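Local coordinates for conserved hypothetical protein (Sulfolobus solfataricus, PDB 2FNA), which binds ADP and probably hydrolyses ATP as an archaeal AAA+ ATPase of the P-loop NTPase class, at residues 236-240 and 263-267; 33-37 and 183-187; 91-95 and 130-135; 158-162 and 194-198. One frame throughout, in Å; residues are numbered along the deposited sequence. Where two conformers were deposited one is given.

Interaction 1: 236-240 and 263-267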
# COMPACT_ATOMS: atom_id res chain seq x y z
N TYR A 236 -2.49 -23.57 -4.64
CA TYR A 236 -3.36 -22.49 -5.14
C TYR A 236 -4.79 -22.56 -4.58
O TYR A 236 -5.38 -21.54 -4.21
CB TYR A 236 -3.40 -22.47 -6.68
CG TYR A 236 -4.25 -21.32 -7.21
CD1 TYR A 236 -3.84 -19.99 -7.12
CD2 TYR A 236 -5.50 -21.58 -7.76
CE1 TYR A 236 -4.66 -18.96 -7.57
CE2 TYR A 236 -6.31 -20.56 -8.22
CZ TYR A 236 -5.88 -19.26 -8.14
OH TYR A 236 -6.73 -18.28 -8.61
N GLU A 237 -5.36 -23.76 -4.52
CA GLU A 237 -6.73 -23.93 -4.02
C GLU A 237 -6.84 -23.47 -2.58
O GLU A 237 -7.83 -22.85 -2.22
CB GLU A 237 -7.21 -25.37 -4.17
CG GLU A 237 -7.61 -25.75 -5.62
CD GLU A 237 -7.43 -27.25 -6.00
OE1 GLU A 237 -7.03 -28.10 -5.15
OE2 GLU A 237 -7.71 -27.57 -7.19
N LYS A 238 -5.81 -23.73 -1.76
CA LYS A 238 -5.86 -23.46 -0.32
C LYS A 238 -5.42 -22.04 0.07
O LYS A 238 -5.98 -21.43 0.98
CB LYS A 238 -4.99 -24.48 0.43
CG LYS A 238 -5.64 -25.84 0.68
CD LYS A 238 -6.51 -25.82 1.95
CE LYS A 238 -6.45 -27.14 2.71
NZ LYS A 238 -6.70 -28.33 1.84
N ILE A 239 -4.40 -21.52 -0.62
CA ILE A 239 -3.77 -20.25 -0.26
C ILE A 239 -4.31 -19.11 -1.11
O ILE A 239 -4.42 -17.97 -0.64
CB ILE A 239 -2.21 -20.33 -0.45
CG1 ILE A 239 -1.60 -21.41 0.46
CG2 ILE A 239 -1.55 -18.95 -0.21
CD1 ILE A 239 -1.97 -21.26 1.89
N GLY A 240 -4.57 -19.40 -2.38
CA GLY A 240 -5.05 -18.40 -3.34
C GLY A 240 -3.90 -17.68 -4.01
O GLY A 240 -2.75 -18.13 -3.95
N ILE A 263 1.25 -25.31 4.62
CA ILE A 263 -0.07 -24.72 4.38
C ILE A 263 -0.73 -24.21 5.63
O ILE A 263 -1.24 -23.08 5.63
CB ILE A 263 -1.01 -25.72 3.67
CG1 ILE A 263 -0.60 -25.80 2.20
CG2 ILE A 263 -2.50 -25.27 3.80
CD1 ILE A 263 -1.28 -26.85 1.42
N ASN A 264 -0.76 -25.04 6.69
CA ASN A 264 -1.43 -24.66 7.92
C ASN A 264 -0.73 -23.48 8.57
O ASN A 264 -1.38 -22.57 9.07
CB ASN A 264 -1.52 -25.85 8.88
CG ASN A 264 -2.55 -26.89 8.45
OD1 ASN A 264 -3.60 -26.56 7.90
ND2 ASN A 264 -2.26 -28.16 8.71
N GLN A 265 0.59 -23.49 8.56
CA GLN A 265 1.33 -22.35 9.11
C GLN A 265 1.04 -21.05 8.35
O GLN A 265 0.92 -19.96 8.96
CB GLN A 265 2.83 -22.64 9.14
CG GLN A 265 3.64 -21.49 9.70
CD GLN A 265 4.96 -21.94 10.30
OE1 GLN A 265 5.16 -23.12 10.58
NE2 GLN A 265 5.87 -20.99 10.50
N THR A 266 0.90 -21.15 7.04
CA THR A 266 0.60 -19.96 6.20
C THR A 266 -0.79 -19.44 6.49
O THR A 266 -0.99 -18.23 6.71
CB THR A 266 0.68 -20.28 4.70
OG1 THR A 266 2.00 -20.72 4.37
CG2 THR A 266 0.37 -19.03 3.89
N LEU A 267 -1.75 -20.35 6.48
CA LEU A 267 -3.12 -20.02 6.90
C LEU A 267 -3.19 -19.38 8.27
O LEU A 267 -3.87 -18.37 8.44
CB LEU A 267 -3.98 -21.25 6.85
CG LEU A 267 -4.17 -21.81 5.43
CD1 LEU A 267 -5.11 -23.01 5.49
CD2 LEU A 267 -4.71 -20.77 4.48
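This is helix-helix packing between the end of helix 232-239 and the early part of helix 259-282. Both belong to the helical region that follows the parallel sheet, consistent with the lid of a AAA+ ATPase. Tyr236 does not touch 263-267. Its ring packs on Arg211 and Ala214 of helix 211-225. Its carbonyl matters locally, because Gly240 N donates a 2.9 Å hydrogen bond to Tyr236 O and closes the last turn. Lys238 lies at the edge. Its CB is 4.3 Å from Ile263 CG2, and Lys238 O rests 3.8 Å from Leu267 CD2. Ile239 is the main anchor. Its CA-to-CB bond points sideways, but the end of its side chain reaches a pocket made by Ile263, Thr266 and Leu267, and it also touches Trp245 of helix 243-256. Gly240 then leaves helical geometry with a phi of 88°, and its backbone angles leave no room for a CB beside the preceding carbonyl. On the other side, Thr266 OG1 is hydrogen-bonded to Ala262 O, and the methyl CG2 comes closest to Ile239. Ile239 CD1 meets Thr266 CG2 and Leu267 CD2, each at 3.8 Å.

Interaction 2: 33-37 and 183-187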
# COMPACT_ATOMS: atom_id res chain seq x y z
N THR A 33 2.93 9.10 -10.32
CA THR A 33 2.72 7.70 -10.64
C THR A 33 2.00 7.07 -9.43
O THR A 33 2.45 7.23 -8.27
CB THR A 33 4.06 7.00 -10.98
OG1 THR A 33 4.58 7.53 -12.21
CG2 THR A 33 3.91 5.48 -11.07
N LEU A 34 0.86 6.43 -9.71
CA LEU A 34 0.11 5.67 -8.72
C LEU A 34 0.45 4.18 -8.86
O LEU A 34 0.48 3.62 -9.95
CB LEU A 34 -1.40 5.86 -8.83
CG LEU A 34 -1.97 7.25 -8.59
CD1 LEU A 34 -3.46 7.10 -8.50
CD2 LEU A 34 -1.41 7.94 -7.32
N VAL A 35 0.75 3.56 -7.72
CA VAL A 35 0.95 2.12 -7.67
C VAL A 35 -0.20 1.56 -6.85
O VAL A 35 -0.32 1.83 -5.65
CB VAL A 35 2.34 1.73 -7.08
CG1 VAL A 35 2.50 0.21 -7.08
CG2 VAL A 35 3.50 2.36 -7.95
N LEU A 36 -1.04 0.78 -7.51
CA LEU A 36 -2.21 0.19 -6.89
C LEU A 36 -2.11 -1.33 -6.73
O LEU A 36 -1.28 -1.99 -7.35
CB LEU A 36 -3.47 0.55 -7.71
CG LEU A 36 -3.63 2.03 -8.10
CD1 LEU A 36 -4.80 2.23 -9.04
CD2 LEU A 36 -3.82 2.88 -6.87
N GLY A 37 -3.00 -1.88 -5.90
CA GLY A 37 -3.02 -3.30 -5.63
C GLY A 37 -3.38 -3.55 -4.18
O GLY A 37 -3.08 -2.74 -3.32
N LEU A 183 -7.21 6.10 -1.37
CA LEU A 183 -6.14 6.84 -2.10
C LEU A 183 -6.70 7.89 -3.06
O LEU A 183 -6.27 9.05 -3.06
CB LEU A 183 -5.24 5.89 -2.85
CG LEU A 183 -4.07 6.56 -3.64
CD1 LEU A 183 -3.22 7.44 -2.72
CD2 LEU A 183 -3.18 5.56 -4.35
N TYR A 184 -7.67 7.49 -3.88
CA TYR A 184 -8.35 8.46 -4.75
C TYR A 184 -9.06 9.59 -3.97
O TYR A 184 -8.99 10.76 -4.37
CB TYR A 184 -9.29 7.74 -5.74
CG TYR A 184 -8.54 7.11 -6.91
CD1 TYR A 184 -7.94 5.86 -6.81
CD2 TYR A 184 -8.44 7.77 -8.13
CE1 TYR A 184 -7.25 5.29 -7.89
CE2 TYR A 184 -7.76 7.22 -9.19
CZ TYR A 184 -7.17 5.98 -9.07
OH TYR A 184 -6.54 5.43 -10.17
N ASP A 185 -9.75 9.24 -2.88
CA ASP A 185 -10.38 10.21 -2.00
C ASP A 185 -9.34 11.17 -1.43
O ASP A 185 -9.57 12.38 -1.37
CB ASP A 185 -11.07 9.51 -0.84
CG ASP A 185 -12.30 8.79 -1.26
OD1 ASP A 185 -12.61 8.85 -2.46
OD2 ASP A 185 -12.96 8.16 -0.41
N TYR A 186 -8.21 10.63 -1.01
CA TYR A 186 -7.12 11.48 -0.48
C TYR A 186 -6.67 12.60 -1.46
O TYR A 186 -6.44 13.74 -1.07
CB TYR A 186 -5.92 10.64 -0.06
CG TYR A 186 -4.75 11.55 0.27
CD1 TYR A 186 -4.80 12.37 1.40
CD2 TYR A 186 -3.70 11.68 -0.59
CE1 TYR A 186 -3.76 13.26 1.69
CE2 TYR A 186 -2.68 12.55 -0.31
CZ TYR A 186 -2.73 13.35 0.82
OH TYR A 186 -1.66 14.21 1.08
N LEU A 187 -6.56 12.23 -2.73
CA LEU A 187 -6.09 13.09 -3.81
C LEU A 187 -7.24 13.95 -4.38
O LEU A 187 -7.00 14.81 -5.24
CB LEU A 187 -5.43 12.22 -4.90
CG LEU A 187 -4.16 11.41 -4.55
CD1 LEU A 187 -3.81 10.38 -5.61
CD2 LEU A 187 -2.96 12.31 -4.31
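Leu183 points toward strand 32-37 and makes the closest approach of the pair of segments. Its CD2 sits 3.7 Å from Leu36 CD2 and 4.2 Å from Leu34 CD2, so one methyl serves both leucines. Tyr184 starts sideways, but its ring swings in toward the strand. Tyr184 OH lies 3.9 Å from Leu34 CD1 and 3.8 Å from Leu36 CD1. The Leu36 methyl meets the ring at its edge. Asp185 takes no part here and instead forms a salt bridge with Lys334, within the winged-helix region of the chain.

The strand side obeys simple beta alternation. Leu34 and Leu36 face the helix, while Val35 faces away and packs on Lys43, Ile46 and Ile47 of helix 43-54. Strand 32-37 therefore has helices on both faces, as expected for the alpha/beta core of a P-loop NTPase. Gly37 opens what is probably the Walker A loop, and Gly37 O accepts a hydrogen bond from Lys43 NZ.

Leu187 comes at the end of helix 180-186, where Leu187 N bonds Leu183 O at 3.2 Å. Its side chain still points to the strand and also packs on Met175 of the neighbouring strand 171-177. Leu187 CD1 lies 3.8 Å from Leu34 CD2.

Interaction 3: 91-95 and 130-135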
# COMPACT_ATOMS: atom_id res chain seq x y z
N ARG A 91 23.56 12.04 -0.74
CA ARG A 91 23.61 11.91 -2.21
C ARG A 91 23.67 13.26 -2.93
O ARG A 91 24.25 13.34 -4.02
CB ARG A 91 22.42 11.11 -2.77
CG ARG A 91 22.32 11.18 -4.31
CD ARG A 91 22.06 9.84 -4.98
NE ARG A 91 22.21 9.93 -6.44
CZ ARG A 91 21.88 8.97 -7.30
NH1 ARG A 91 21.38 7.81 -6.85
NH2 ARG A 91 22.05 9.15 -8.61
N LEU A 92 23.07 14.30 -2.37
CA LEU A 92 23.03 15.61 -3.02
C LEU A 92 23.80 16.67 -2.23
O LEU A 92 23.19 17.51 -1.57
CB LEU A 92 21.58 16.07 -3.28
CG LEU A 92 20.73 15.34 -4.34
CD1 LEU A 92 19.35 15.98 -4.41
CD2 LEU A 92 21.36 15.32 -5.74
N PRO A 93 25.15 16.65 -2.31
CA PRO A 93 26.00 17.66 -1.67
C PRO A 93 25.48 19.11 -1.62
O PRO A 93 25.65 19.77 -0.60
CB PRO A 93 27.28 17.58 -2.52
CG PRO A 93 27.38 16.15 -2.86
CD PRO A 93 25.96 15.64 -3.02
N SER A 94 24.87 19.60 -2.70
CA SER A 94 24.41 21.00 -2.76
C SER A 94 23.03 21.22 -2.14
O SER A 94 22.49 22.33 -2.19
CB SER A 94 24.38 21.51 -4.21
OG SER A 94 23.45 20.80 -5.00
N LEU A 95 22.45 20.17 -1.57
CA LEU A 95 21.14 20.28 -0.94
C LEU A 95 21.23 20.99 0.40
O LEU A 95 20.45 21.89 0.68
CB LEU A 95 20.51 18.91 -0.76
CG LEU A 95 19.09 18.85 -0.18
CD1 LEU A 95 18.16 19.80 -0.89
CD2 LEU A 95 18.58 17.45 -0.29
N SER A 130 13.64 22.94 -3.64
CA SER A 130 15.07 22.93 -3.27
C SER A 130 15.75 21.60 -3.60
O SER A 130 16.95 21.57 -3.88
CB SER A 130 15.25 23.23 -1.79
OG SER A 130 14.86 22.13 -1.01
N PHE A 131 15.00 20.50 -3.56
CA PHE A 131 15.49 19.22 -4.04
C PHE A 131 15.79 19.36 -5.51
O PHE A 131 16.84 18.93 -5.98
CB PHE A 131 14.44 18.11 -3.89
CG PHE A 131 14.03 17.81 -2.48
CD1 PHE A 131 14.78 18.20 -1.39
CD2 PHE A 131 12.86 17.08 -2.25
CE1 PHE A 131 14.36 17.89 -0.09
CE2 PHE A 131 12.45 16.76 -0.96
CZ PHE A 131 13.21 17.17 0.12
N GLU A 132 14.85 19.98 -6.23
CA GLU A 132 14.99 20.23 -7.67
C GLU A 132 16.17 21.15 -7.96
O GLU A 132 16.91 20.89 -8.91
CB GLU A 132 13.68 20.74 -8.29
CG GLU A 132 13.86 21.46 -9.62
CD GLU A 132 12.64 21.43 -10.52
OE1 GLU A 132 11.86 20.46 -10.45
OE2 GLU A 132 12.50 22.38 -11.34
N GLN A 133 16.37 22.19 -7.16
CA GLN A 133 17.56 23.06 -7.31
C GLN A 133 18.88 22.32 -7.12
O GLN A 133 19.87 22.63 -7.79
CB GLN A 133 17.52 24.25 -6.32
CG GLN A 133 17.24 25.60 -6.98
CD GLN A 133 15.75 25.87 -7.21
OE1 GLN A 133 15.26 26.96 -6.89
NE2 GLN A 133 15.04 24.90 -7.78
N ALA A 134 18.88 21.35 -6.21
CA ALA A 134 20.08 20.62 -5.82
C ALA A 134 20.45 19.43 -6.75
O ALA A 134 21.50 18.80 -6.59
CB ALA A 134 19.92 20.12 -4.38
N SER A 135 19.59 19.14 -7.73
CA SER A 135 19.70 17.91 -8.52
C SER A 135 19.65 18.25 -10.01
O SER A 135 18.79 19.01 -10.45
CB SER A 135 18.55 16.96 -8.15
OG SER A 135 18.84 15.62 -8.52
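The methyl of Ala134 is a small bump that fills a hollow in 91-95. Its CB lies 3.6 Å from Ser94 OG, 3.7 Å from Leu95 CA and 4.2 Å from Leu92 CD1. The hollow exists because the chain turns sharply here, with Leu95 N bonded to Leu92 O at 2.8 Å. The small residue allows a close approach, with the CA atoms of Leu95 and Ala134 5.0 Å apart. Two leucines flank this bump. Leu92 lies over the backbone of Ala134 and Ser135, its CD2 3.6 Å from Ala134 O and 3.8 Å from Ser135 OG, which is hydrogen-bonded to Asp137 O. Leu95 enters a groove on helix 124-133, where its CD1 is 3.7 Å from Ser130 O and 3.8 Å from Phe131 CD1, at the ring edge. Phe131 also packs on Ile85 and Leu88 of helix 74-91. The contact thus joins the loop after helix 74-91 to the C-terminal part of helix 124-133, both in the long crossover between adjacent parallel strands 58-62 and 139-144 of the alpha/beta core.

Interaction 4: 158-162 and 194-198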
# COMPACT_ATOMS: atom_id res chain seq x y z
N LEU A 158 -1.94 19.01 -0.73
CA LEU A 158 -2.39 18.97 -2.10
C LEU A 158 -1.94 20.16 -2.94
O LEU A 158 -1.53 19.96 -4.07
CB LEU A 158 -3.92 18.78 -2.19
CG LEU A 158 -4.51 17.46 -1.67
CD1 LEU A 158 -6.04 17.42 -1.85
CD2 LEU A 158 -3.88 16.25 -2.31
N PRO A 159 -2.05 21.40 -2.41
CA PRO A 159 -1.59 22.53 -3.22
C PRO A 159 -0.11 22.43 -3.59
O PRO A 159 0.26 22.76 -4.70
CB PRO A 159 -1.88 23.74 -2.34
CG PRO A 159 -2.94 23.28 -1.40
CD PRO A 159 -2.65 21.84 -1.15
N ALA A 160 0.71 21.95 -2.68
CA ALA A 160 2.14 21.70 -2.95
C ALA A 160 2.36 20.60 -4.00
O ALA A 160 3.19 20.74 -4.88
CB ALA A 160 2.83 21.34 -1.66
N LEU A 161 1.61 19.52 -3.90
CA LEU A 161 1.67 18.46 -4.91
C LEU A 161 1.29 18.96 -6.29
O LEU A 161 1.91 18.56 -7.26
CB LEU A 161 0.74 17.31 -4.52
CG LEU A 161 1.15 16.55 -3.26
CD1 LEU A 161 0.12 15.51 -2.86
CD2 LEU A 161 2.51 15.91 -3.48
N ALA A 162 0.27 19.83 -6.35
CA ALA A 162 -0.18 20.41 -7.62
C ALA A 162 0.85 21.39 -8.18
O ALA A 162 1.11 21.42 -9.37
CB ALA A 162 -1.52 21.12 -7.44
N SER A 194 -10.42 20.98 -6.34
CA SER A 194 -9.20 20.51 -5.72
C SER A 194 -7.98 20.69 -6.63
O SER A 194 -8.10 20.70 -7.87
CB SER A 194 -9.35 19.05 -5.29
OG SER A 194 -9.07 18.15 -6.33
N PRO A 195 -6.80 20.85 -6.01
CA PRO A 195 -5.56 21.16 -6.73
C PRO A 195 -5.12 20.17 -7.79
O PRO A 195 -4.56 20.59 -8.77
CB PRO A 195 -4.52 21.18 -5.60
CG PRO A 195 -5.29 21.57 -4.41
CD PRO A 195 -6.57 20.81 -4.56
N LEU A 196 -5.37 18.87 -7.59
CA LEU A 196 -5.01 17.85 -8.58
C LEU A 196 -6.15 17.44 -9.52
O LEU A 196 -5.95 16.57 -10.34
CB LEU A 196 -4.48 16.59 -7.88
CG LEU A 196 -3.20 16.73 -7.05
CD1 LEU A 196 -2.83 15.41 -6.38
CD2 LEU A 196 -2.06 17.23 -7.93
N PHE A 197 -7.31 18.09 -9.44
CA PHE A 197 -8.41 17.73 -10.32
C PHE A 197 -8.02 17.82 -11.80
O PHE A 197 -7.44 18.81 -12.21
CB PHE A 197 -9.63 18.60 -10.08
CG PHE A 197 -10.82 18.15 -10.88
CD1 PHE A 197 -11.58 17.06 -10.47
CD2 PHE A 197 -11.16 18.79 -12.06
CE1 PHE A 197 -12.67 16.63 -11.22
CE2 PHE A 197 -12.27 18.36 -12.81
CZ PHE A 197 -13.01 17.27 -12.37
N GLY A 198 -8.35 16.79 -12.58
CA GLY A 198 -8.21 16.85 -14.03
C GLY A 198 -6.82 16.52 -14.54
O GLY A 198 -6.58 16.53 -15.75
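This is apolar packing of a beta turn against the first turns of helix 158-167, at the periphery of the alpha/beta core. The turn is type I, from Ser194 to Phe197, and closes with Phe197 N to Ser194 O at 3.1 Å. Its two central residues, Pro195 and Leu196, do the packing. Pro195 lies flush on the helix. Its CG is 3.8 Å from Leu158 CB and 4.2 Å from Pro159 CG, and its CB is 3.5 Å from Ala162 CB. Ala162 is small enough to let the backbone come close as well, with its CB 3.4 Å from Pro195 O. Leu196 reaches across to the helix. Its CD2 touches Ala162 CA at 3.7 Å and Leu161 CB at 4.4 Å, while its CD1 is 4.3 Å from Leu158 CD2. Leu161 in turn packs on Phe173 and Met175 of strand 171-177. Ser194 OG is hydrogen-bonded to the carbonyls of Arg188 and Asp191, though its single proton can serve one fully or be shared. The helix lies in the beta-alpha-beta crossover from strand 139-144 to strand 171-177, and the turn precedes edge strand 202-206, both parts of the 5-1-4-3-2 parallel sheet typical of AAA+ ATPases.

How the interactions relate
Interactions 2 and 4 form one continuous apolar layer. Their centres are 13 Å apart, and Leu187 CD2 packs 3.7 Å from Leu196 CD1. Leu187 CA also lies 4.1 Å from Leu158 CD2. Their segments alternate along the chain. Interaction 3 falls between the two segments of interaction 2 in sequence, but its centre is about 27 Å away. Interaction 1 is separate, with centres about 29 Å from interaction 2 and about 48 Å from interaction 3, on the opposite side of the chain's centre. Neither Leu36 nor Ile239 touches the bound ADP: their side chains are about 9 Å and 11 Å from it. Gly37 of interaction 2 belongs to the probable P-loop.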